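Local coordinates for protein putative L-alanine-DL-glutamate epimerase (Burkholderia xenovorans, PDB 3GO2) that binds magnesium and probably acts as a racemase or epimerase of the mandelate racemase/muconate lactonizing enzyme family, at residues I313-T326 and N338-E352. Numbering follows the deposited sequence.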
ATOM      1  N   ILE A 313       9.478 -11.860  16.421  1.00 11.97           N
ATOM      2  CA  ILE A 313      10.793 -11.285  16.556  1.00 11.86           C
ATOM      3  C   ILE A 313      11.286 -11.524  17.977  1.00 12.02           C
ATOM      4  O   ILE A 313      10.573 -11.234  18.928  1.00 12.47           O
ATOM      5  CB  ILE A 313      10.727  -9.749  16.292  1.00 11.71           C
ATOM      6  CG1 ILE A 313      10.305  -9.476  14.848  1.00 12.39           C
ATOM      7  CG2 ILE A 313      12.055  -9.067  16.622  1.00 13.42           C
ATOM      8  CD1 ILE A 313       9.988  -8.010  14.568  1.00 13.47           C
ATOM      9  N   ASN A 314      12.492 -12.072  18.109  1.00 12.48           N
ATOM     10  CA  ASN A 314      13.106 -12.240  19.409  1.00 12.75           C
ATOM     11  C   ASN A 314      13.877 -10.979  19.777  1.00 12.92           C
ATOM     12  O   ASN A 314      14.321 -10.206  18.899  1.00 12.73           O
ATOM     13  CB  ASN A 314      14.031 -13.470  19.406  1.00 12.77           C
ATOM     14  CG  ASN A 314      13.254 -14.769  19.410  1.00 12.85           C
ATOM     15  OD1 ASN A 314      12.037 -14.761  19.540  1.00 13.16           O
ATOM     16  ND2 ASN A 314      13.957 -15.898  19.241  1.00 14.34           N
ATOM     17  N   VAL A 315      14.030 -10.774  21.085  1.00 12.49           N
ATOM     18  CA  VAL A 315      14.606  -9.525  21.612  1.00 12.55           C
ATOM     19  C   VAL A 315      15.875  -9.792  22.386  1.00 12.88           C
ATOM     20  O   VAL A 315      16.089 -10.911  22.884  1.00 13.53           O
ATOM     21  CB  VAL A 315      13.597  -8.775  22.513  1.00 12.61           C
ATOM     22  CG1 VAL A 315      12.330  -8.472  21.755  1.00 12.82           C
ATOM     23  CG2 VAL A 315      13.266  -9.596  23.771  1.00 14.61           C
ATOM     24  N   ALA A 316      16.733  -8.788  22.474  1.00 12.42           N
ATOM     25  CA  ALA A 316      17.963  -8.899  23.259  1.00 12.62           C
ATOM     26  C   ALA A 316      18.120  -7.626  24.080  1.00 13.28           C
ATOM     27  O   ALA A 316      18.002  -6.538  23.546  1.00 13.34           O
ATOM     28  CB  ALA A 316      19.182  -9.075  22.354  1.00 12.51           C
ATOM     29  N   PRO A 317      18.423  -7.758  25.380  1.00 13.37           N
ATOM     30  CA  PRO A 317      18.691  -6.530  26.143  1.00 14.16           C
ATOM     31  C   PRO A 317      19.966  -5.818  25.751  1.00 13.86           C
ATOM     32  O   PRO A 317      20.952  -6.458  25.339  1.00 14.21           O
ATOM     33  CB  PRO A 317      18.842  -7.025  27.589  1.00 14.36           C
ATOM     34  CG  PRO A 317      18.525  -8.408  27.583  1.00 16.42           C
ATOM     35  CD  PRO A 317      18.381  -8.951  26.234  1.00 14.27           C
ATOM     36  N   HIS A 318      19.926  -4.486  25.858  1.00 13.43           N
ATOM     37  CA  HIS A 318      21.094  -3.638  25.730  1.00 13.68           C
ATOM     38  C   HIS A 318      21.706  -3.528  27.129  1.00 13.72           C
ATOM     39  O   HIS A 318      21.078  -3.035  28.076  1.00 14.47           O
ATOM     40  CB  HIS A 318      20.662  -2.282  25.214  1.00 13.72           C
ATOM     41  CG  HIS A 318      21.786  -1.392  24.827  1.00 13.93           C
ATOM     42  ND1 HIS A 318      21.644  -0.025  24.770  1.00 15.82           N
ATOM     43  CD2 HIS A 318      23.049  -1.663  24.407  1.00 14.78           C
ATOM     44  CE1 HIS A 318      22.766   0.508  24.328  1.00 16.99           C
ATOM     45  NE2 HIS A 318      23.641  -0.457  24.118  1.00 16.56           N
ATOM     46  N   ASN A 319      22.935  -4.000  27.275  1.00 14.32           N
ATOM     47  CA  ASN A 319      23.521  -4.115  28.599  1.00 13.95           C
ATOM     48  C   ASN A 319      25.016  -3.928  28.533  1.00 14.94           C
ATOM     49  O   ASN A 319      25.728  -4.861  28.183  1.00 14.30           O
ATOM     50  CB  ASN A 319      23.193  -5.494  29.171  1.00 14.31           C
ATOM     51  CG  ASN A 319      23.677  -5.661  30.585  1.00 14.67           C
ATOM     52  OD1 ASN A 319      23.381  -4.838  31.437  1.00 16.51           O
ATOM     53  ND2 ASN A 319      24.443  -6.715  30.836  1.00 13.33           N
ATOM     54  N   PHE A 320      25.479  -2.728  28.864  1.00 15.38           N
ATOM     55  CA  PHE A 320      26.901  -2.397  28.752  1.00 15.81           C
ATOM     56  C   PHE A 320      27.350  -1.392  29.825  1.00 15.65           C
ATOM     57  O   PHE A 320      28.242  -0.565  29.618  1.00 15.72           O
ATOM     58  CB  PHE A 320      27.241  -1.953  27.318  1.00 16.35           C
ATOM     59  CG  PHE A 320      26.815  -0.561  26.970  1.00 17.36           C
ATOM     60  CD1 PHE A 320      27.776   0.434  26.731  1.00 19.80           C
ATOM     61  CD2 PHE A 320      25.475  -0.222  26.881  1.00 19.23           C
ATOM     62  CE1 PHE A 320      27.375   1.728  26.398  1.00 21.26           C
ATOM     63  CE2 PHE A 320      25.092   1.073  26.562  1.00 21.30           C
ATOM     64  CZ  PHE A 320      26.029   2.034  26.336  1.00 21.63           C
ATOM     65  N   TYR A 321      26.737  -1.511  30.994  1.00 15.83           N
ATOM     66  CA  TYR A 321      26.944  -0.580  32.081  1.00 16.28           C
ATOM     67  C   TYR A 321      27.499  -1.372  33.277  1.00 16.19           C
ATOM     68  O   TYR A 321      28.287  -2.313  33.102  1.00 15.77           O
ATOM     69  CB  TYR A 321      25.601   0.064  32.422  1.00 17.27           C
ATOM     70  CG  TYR A 321      24.744   0.524  31.238  1.00 20.54           C
ATOM     71  CD1 TYR A 321      24.957   1.772  30.658  1.00 22.82           C
ATOM     72  CD2 TYR A 321      23.684  -0.278  30.746  1.00 22.73           C
ATOM     73  CE1 TYR A 321      24.139   2.244  29.577  1.00 23.41           C
ATOM     74  CE2 TYR A 321      22.861   0.156  29.653  1.00 23.12           C
ATOM     75  CZ  TYR A 321      23.100   1.430  29.087  1.00 24.88           C
ATOM     76  OH  TYR A 321      22.313   1.917  28.043  1.00 22.37           O
ATOM     77  N   GLY A 322      27.077  -1.024  34.490  1.00 16.29           N
ATOM     78  CA  GLY A 322      27.579  -1.684  35.690  1.00 15.49           C
ATOM     79  C   GLY A 322      26.823  -2.945  36.064  1.00 15.56           C
ATOM     80  O   GLY A 322      25.885  -3.372  35.374  1.00 14.63           O
ATOM     81  N   HIS A 323      27.220  -3.549  37.184  1.00 14.74           N
ATOM     82  CA  HIS A 323      26.593  -4.813  37.606  1.00 15.15           C
ATOM     83  C   HIS A 323      25.111  -4.686  37.854  1.00 13.56           C
ATOM     84  O   HIS A 323      24.378  -5.630  37.626  1.00 13.90           O
ATOM     85  CB  HIS A 323      27.225  -5.379  38.887  1.00 15.46           C
ATOM     86  CG  HIS A 323      28.576  -5.983  38.693  1.00 16.80           C
ATOM     87  ND1 HIS A 323      29.050  -6.407  37.469  1.00 16.80           N
ATOM     88  CD2 HIS A 323      29.559  -6.247  39.592  1.00 19.49           C
ATOM     89  CE1 HIS A 323      30.256  -6.920  37.624  1.00 17.36           C
ATOM     90  NE2 HIS A 323      30.589  -6.833  38.902  1.00 17.35           N
ATOM     91  N   LEU A 324      24.643  -3.557  38.378  1.00 13.33           N
ATOM     92  CA  LEU A 324      23.204  -3.436  38.630  1.00 13.07           C
ATOM     93  C   LEU A 324      22.406  -3.488  37.316  1.00 13.36           C
ATOM     94  O   LEU A 324      21.361  -4.145  37.253  1.00 14.15           O
ATOM     95  CB  LEU A 324      22.871  -2.204  39.457  1.00 13.60           C
ATOM     96  CG  LEU A 324      21.393  -1.938  39.726  1.00 13.14           C
ATOM     97  CD1 LEU A 324      20.690  -3.170  40.294  1.00 14.58           C
ATOM     98  CD2 LEU A 324      21.220  -0.755  40.677  1.00 14.45           C
ATOM     99  N   CYS A 325      22.894  -2.835  36.274  1.00 13.73           N
ATOM    100  CA  CYS A 325      22.242  -2.956  34.960  1.00 13.76           C
ATOM    101  C   CYS A 325      22.204  -4.399  34.493  1.00 13.72           C
ATOM    102  O   CYS A 325      21.207  -4.834  33.911  1.00 13.57           O
ATOM    103  CB  CYS A 325      22.915  -2.092  33.914  1.00 13.80           C
ATOM    104  SG  CYS A 325      22.601  -0.325  34.158  1.00 17.28           S
ATOM    105  N   THR A 326      23.277  -5.149  34.733  1.00 13.68           N
ATOM    106  CA  THR A 326      23.288  -6.556  34.336  1.00 13.50           C
ATOM    107  C   THR A 326      22.215  -7.329  35.074  1.00 14.00           C
ATOM    108  O   THR A 326      21.501  -8.162  34.468  1.00 14.14           O
ATOM    109  CB  THR A 326      24.676  -7.205  34.574  1.00 12.68           C
ATOM    110  OG1 THR A 326      25.640  -6.566  33.736  1.00 13.05           O
ATOM    111  CG2 THR A 326      24.650  -8.699  34.237  1.00 13.64           C
ATOM    112  N   ASN A 338      10.550 -14.857  24.173  1.00 13.50           N
ATOM    113  CA  ASN A 338      11.162 -14.594  22.873  1.00 12.82           C
ATOM    114  C   ASN A 338      12.520 -13.882  23.019  1.00 13.26           C
ATOM    115  O   ASN A 338      12.709 -12.774  22.544  1.00 13.18           O
ATOM    116  CB  ASN A 338      10.188 -13.824  21.950  1.00 12.34           C
ATOM    117  CG  ASN A 338       9.639 -12.528  22.583  1.00 13.07           C
ATOM    118  OD1 ASN A 338       9.220 -12.529  23.742  1.00 13.71           O
ATOM    119  ND2 ASN A 338       9.608 -11.445  21.806  1.00 11.99           N
ATOM    120  N   LEU A 339      13.456 -14.544  23.713  1.00 13.77           N
ATOM    121  CA  LEU A 339      14.763 -13.982  24.037  1.00 13.13           C
ATOM    122  C   LEU A 339      15.830 -14.498  23.076  1.00 13.34           C
ATOM    123  O   LEU A 339      16.112 -15.709  23.033  1.00 13.66           O
ATOM    124  CB  LEU A 339      15.164 -14.323  25.476  1.00 14.43           C
ATOM    125  CG  LEU A 339      16.546 -13.857  25.937  1.00 15.89           C
ATOM    126  CD1 LEU A 339      16.594 -12.341  26.175  1.00 18.91           C
ATOM    127  CD2 LEU A 339      16.963 -14.617  27.214  1.00 18.73           C
ATOM    128  N   ARG A 340      16.447 -13.592  22.324  1.00 12.81           N
ATOM    129  CA  ARG A 340      17.490 -13.991  21.380  1.00 12.38           C
ATOM    130  C   ARG A 340      18.780 -14.427  22.069  1.00 12.98           C
ATOM    131  O   ARG A 340      19.348 -15.503  21.759  1.00 13.84           O
ATOM    132  CB  ARG A 340      17.843 -12.839  20.399  1.00 12.24           C
ATOM    133  CG  ARG A 340      18.898 -13.261  19.358  1.00 12.16           C
ATOM    134  CD  ARG A 340      18.331 -14.333  18.465  1.00 12.81           C
ATOM    135  NE  ARG A 340      19.277 -14.937  17.543  1.00 14.62           N
ATOM    136  CZ  ARG A 340      20.016 -16.019  17.801  1.00 13.48           C
ATOM    137  NH1 ARG A 340      20.007 -16.591  19.001  1.00 12.81           N
ATOM    138  NH2 ARG A 340      20.799 -16.510  16.860  1.00 16.50           N
ATOM    139  N   ILE A 341      19.244 -13.558  22.963  1.00 13.38           N
ATOM    140  CA  ILE A 341      20.550 -13.634  23.640  1.00 13.19           C
ATOM    141  C   ILE A 341      20.630 -12.403  24.545  1.00 14.29           C
ATOM    142  O   ILE A 341      19.826 -11.486  24.380  1.00 14.93           O
ATOM    143  CB  ILE A 341      21.710 -13.625  22.626  1.00 13.43           C
ATOM    144  CG1 ILE A 341      23.026 -14.030  23.275  1.00 13.64           C
ATOM    145  CG2 ILE A 341      21.874 -12.260  21.955  1.00 13.09           C
ATOM    146  CD1 ILE A 341      24.076 -14.465  22.233  1.00 13.88           C
ATOM    147  N   MET A 342      21.573 -12.372  25.497  1.00 14.45           N
ATOM    148  CA  MET A 342      21.782 -11.192  26.358  1.00 15.08           C
ATOM    149  C   MET A 342      23.210 -10.651  26.235  1.00 15.16           C
ATOM    150  O   MET A 342      24.190 -11.380  26.334  1.00 15.67           O
ATOM    151  CB  MET A 342      21.453 -11.462  27.844  1.00 15.47           C
ATOM    152  CG  MET A 342      21.754 -10.269  28.805  1.00 15.29           C
ATOM    153  SD  MET A 342      20.967 -10.535  30.429  1.00 10.00           S
ATOM    154  CE  MET A 342      22.137  -9.522  31.412  1.00 15.24           C
ATOM    155  N   GLU A 343      23.310  -9.356  25.992  1.00 15.24           N
ATOM    156  CA  GLU A 343      24.584  -8.659  25.994  1.00 13.84           C
ATOM    157  C   GLU A 343      25.175  -8.557  27.385  1.00 14.34           C
ATOM    158  O   GLU A 343      24.472  -8.299  28.328  1.00 14.07           O
ATOM    159  CB  GLU A 343      24.358  -7.220  25.487  1.00 14.27           C
ATOM    160  CG  GLU A 343      25.652  -6.421  25.334  1.00 13.25           C
ATOM    161  CD  GLU A 343      25.430  -5.026  24.791  1.00 15.49           C
ATOM    162  OE1 GLU A 343      24.287  -4.515  24.891  1.00 15.67           O
ATOM    163  OE2 GLU A 343      26.409  -4.450  24.264  1.00 17.02           O
ATOM    164  N   THR A 344      26.491  -8.687  27.506  1.00 13.75           N
ATOM    165  CA  THR A 344      27.145  -8.273  28.750  1.00 14.00           C
ATOM    166  C   THR A 344      28.597  -7.924  28.444  1.00 14.06           C
ATOM    167  O   THR A 344      29.168  -8.461  27.503  1.00 14.15           O
ATOM    168  CB  THR A 344      27.038  -9.368  29.845  1.00 14.16           C
ATOM    169  OG1 THR A 344      27.286  -8.794  31.121  1.00 16.54           O
ATOM    170  CG2 THR A 344      28.020 -10.514  29.591  1.00 13.61           C
ATOM    171  N   ASP A 345      29.178  -7.036  29.234  1.00 15.04           N
ATOM    172  CA  ASP A 345      30.617  -6.737  29.125  1.00 15.99           C
ATOM    173  C   ASP A 345      31.323  -7.631  30.116  1.00 16.80           C
ATOM    174  O   ASP A 345      31.004  -7.649  31.316  1.00 16.66           O
ATOM    175  CB  ASP A 345      30.897  -5.263  29.433  1.00 16.29           C
ATOM    176  CG  ASP A 345      30.464  -4.334  28.309  1.00 17.68           C
ATOM    177  OD1 ASP A 345      30.470  -4.752  27.128  1.00 19.18           O
ATOM    178  OD2 ASP A 345      30.159  -3.154  28.594  1.00 19.75           O
ATOM    179  N   ILE A 346      32.289  -8.390  29.626  1.00 16.33           N
ATOM    180  CA  ILE A 346      33.059  -9.275  30.490  1.00 16.72           C
ATOM    181  C   ILE A 346      34.309  -8.545  31.020  1.00 17.46           C
ATOM    182  O   ILE A 346      34.829  -8.901  32.091  1.00 17.45           O
ATOM    183  CB  ILE A 346      33.371 -10.603  29.746  1.00 17.09           C
ATOM    184  CG1 ILE A 346      32.089 -11.432  29.554  1.00 16.41           C
ATOM    185  CG2 ILE A 346      34.412 -11.424  30.481  1.00 18.07           C
ATOM    186  CD1 ILE A 346      31.306 -11.745  30.839  1.00 14.46           C
ATOM    187  N   ASP A 347      34.769  -7.531  30.287  1.00 17.98           N
ATOM    188  CA  ASP A 347      35.822  -6.623  30.763  1.00 18.75           C
ATOM    189  C   ASP A 347      35.227  -5.698  31.827  1.00 18.81           C
ATOM    190  O   ASP A 347      34.283  -4.939  31.548  1.00 19.75           O
ATOM    191  CB  ASP A 347      36.420  -5.804  29.624  1.00 18.80           C
ATOM    192  CG  ASP A 347      37.064  -6.667  28.543  1.00 21.11           C
ATOM    193  OD1 ASP A 347      38.123  -7.277  28.830  1.00 23.80           O
ATOM    194  OD2 ASP A 347      36.498  -6.726  27.415  1.00 22.65           O
ATOM    195  N   ARG A 348      35.779  -5.772  33.047  1.00 18.61           N
ATOM    196  CA  ARG A 348      35.267  -4.979  34.163  1.00 18.90           C
ATOM    197  C   ARG A 348      36.345  -4.083  34.738  1.00 18.89           C
ATOM    198  O   ARG A 348      37.544  -4.396  34.702  1.00 19.30           O
ATOM    199  CB  ARG A 348      34.707  -5.847  35.294  1.00 19.30           C
ATOM    200  CG  ARG A 348      33.706  -6.946  34.918  1.00 18.47           C
ATOM    201  CD  ARG A 348      32.579  -6.464  34.026  1.00 16.95           C
ATOM    202  NE  ARG A 348      31.760  -5.428  34.632  1.00 18.20           N
ATOM    203  CZ  ARG A 348      30.608  -4.998  34.106  1.00 19.06           C
ATOM    204  NH1 ARG A 348      29.903  -4.051  34.689  1.00 19.53           N
ATOM    205  NH2 ARG A 348      30.151  -5.527  32.977  1.00 18.89           N
ATOM    206  N   LEU A 349      35.901  -2.969  35.283  1.00 18.66           N
ATOM    207  CA  LEU A 349      36.767  -2.076  36.038  1.00 18.39           C
ATOM    208  C   LEU A 349      37.351  -2.773  37.268  1.00 18.56           C
ATOM    209  O   LEU A 349      36.723  -3.621  37.898  1.00 18.03           O
ATOM    210  CB  LEU A 349      35.981  -0.870  36.529  1.00 18.81           C
ATOM    211  CG  LEU A 349      35.306   0.004  35.478  1.00 18.15           C
ATOM    212  CD1 LEU A 349      34.387   1.020  36.147  1.00 17.78           C
ATOM    213  CD2 LEU A 349      36.309   0.708  34.594  1.00 19.65           C
ATOM    214  N   ALA A 350      38.558  -2.355  37.636  1.00 18.53           N
ATOM    215  CA  ALA A 350      39.242  -2.955  38.774  1.00 19.14           C
ATOM    216  C   ALA A 350      38.476  -2.784  40.090  1.00 19.31           C
ATOM    217  O   ALA A 350      38.587  -3.623  40.989  1.00 20.92           O
ATOM    218  CB  ALA A 350      40.646  -2.375  38.883  1.00 19.15           C
ATOM    219  N   TRP A 351      37.689  -1.724  40.197  1.00 19.06           N
ATOM    220  CA  TRP A 351      36.883  -1.469  41.397  1.00 19.22           C
ATOM    221  C   TRP A 351      35.394  -1.829  41.260  1.00 18.95           C
ATOM    222  O   TRP A 351      34.585  -1.520  42.131  1.00 19.29           O
ATOM    223  CB  TRP A 351      37.052  -0.015  41.849  1.00 19.01           C
ATOM    224  CG  TRP A 351      36.573   1.017  40.891  1.00 18.07           C
ATOM    225  CD1 TRP A 351      35.334   1.593  40.874  1.00 17.57           C
ATOM    226  CD2 TRP A 351      37.304   1.607  39.806  1.00 18.67           C
ATOM    227  NE1 TRP A 351      35.265   2.526  39.888  1.00 18.87           N
ATOM    228  CE2 TRP A 351      36.446   2.550  39.198  1.00 18.76           C
ATOM    229  CE3 TRP A 351      38.593   1.433  39.289  1.00 22.55           C
ATOM    230  CZ2 TRP A 351      36.822   3.306  38.093  1.00 21.06           C
ATOM    231  CZ3 TRP A 351      38.979   2.202  38.183  1.00 23.57           C
ATOM    232  CH2 TRP A 351      38.092   3.125  37.601  1.00 23.61           C
ATOM    233  N   GLU A 352      35.023  -2.500  40.170  1.00 18.42           N
ATOM    234  CA  GLU A 352      33.606  -2.779  39.942  1.00 18.91           C
ATOM    235  C   GLU A 352      32.969  -3.536  41.109  1.00 18.94           C
ATOM    236  O   GLU A 352      31.866  -3.199  41.552  1.00 18.66           O
ATOM    237  CB  GLU A 352      33.429  -3.593  38.663  1.00 18.05           C
ATOM    238  CG  GLU A 352      31.981  -3.902  38.261  1.00 18.52           C
ATOM    239  CD  GLU A 352      31.269  -2.734  37.630  1.00 19.59           C
ATOM    240  OE1 GLU A 352      31.944  -1.735  37.274  1.00 20.92           O
ATOM    241  OE2 GLU A 352      30.018  -2.826  37.479  1.00 18.94           O
TER
HETATM  242  O   HOH W   1      30.284  -2.478  31.178  1.00 17.84           O
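V315 and L339 form a single parallel beta bridge, V315 N donating to N338 O (2.8 Å) and V315 O accepting from R340 N, and from there the two segments run on together in the same direction. Before the bridge, the amide ND2 of N338 reaches I313 O in the plane of both groups. P317 then sets its ring crosswise against L339 CD1 and M342 CG, and the extended M342 chain carries CE to T326 O. N319 and E343 grip each other twice: the backbone N of N319 meets E343 OE1 (2.8 Å) from above the carboxylate plane, while N319 ND2 donates to E343 O (3.0 Å), which lies in the N319 amide plane. With CG anti to the backbone N (chi1 -175°) and an extended chain, E343 also brings OE1 in plane to the ring edge of H318 at CD2 (3.1 Å); OE2 bonds S124, and H318 ND1 bonds D292. H318 approaches magnesium ligand E269 and D345 bonds H125, a 2-oxoglutarate-binding residue, consistent with a place beside the active site. Further on, R348 NH1 donates to Y321 O (2.9 Å) and to its salt-bridge partner E352 OE2 (3.0 Å). That oxygen also accepts a hydrogen bond from H323 N, the first N-H of helix 323-335, and E352 CG lies over the H323 ring face. R348 thus probably offsets the E352 charge, and this largely buried network probably helps hold loop 318-322 to the chain following strand 342-344, although N319 O and I341 O are buried without a partner.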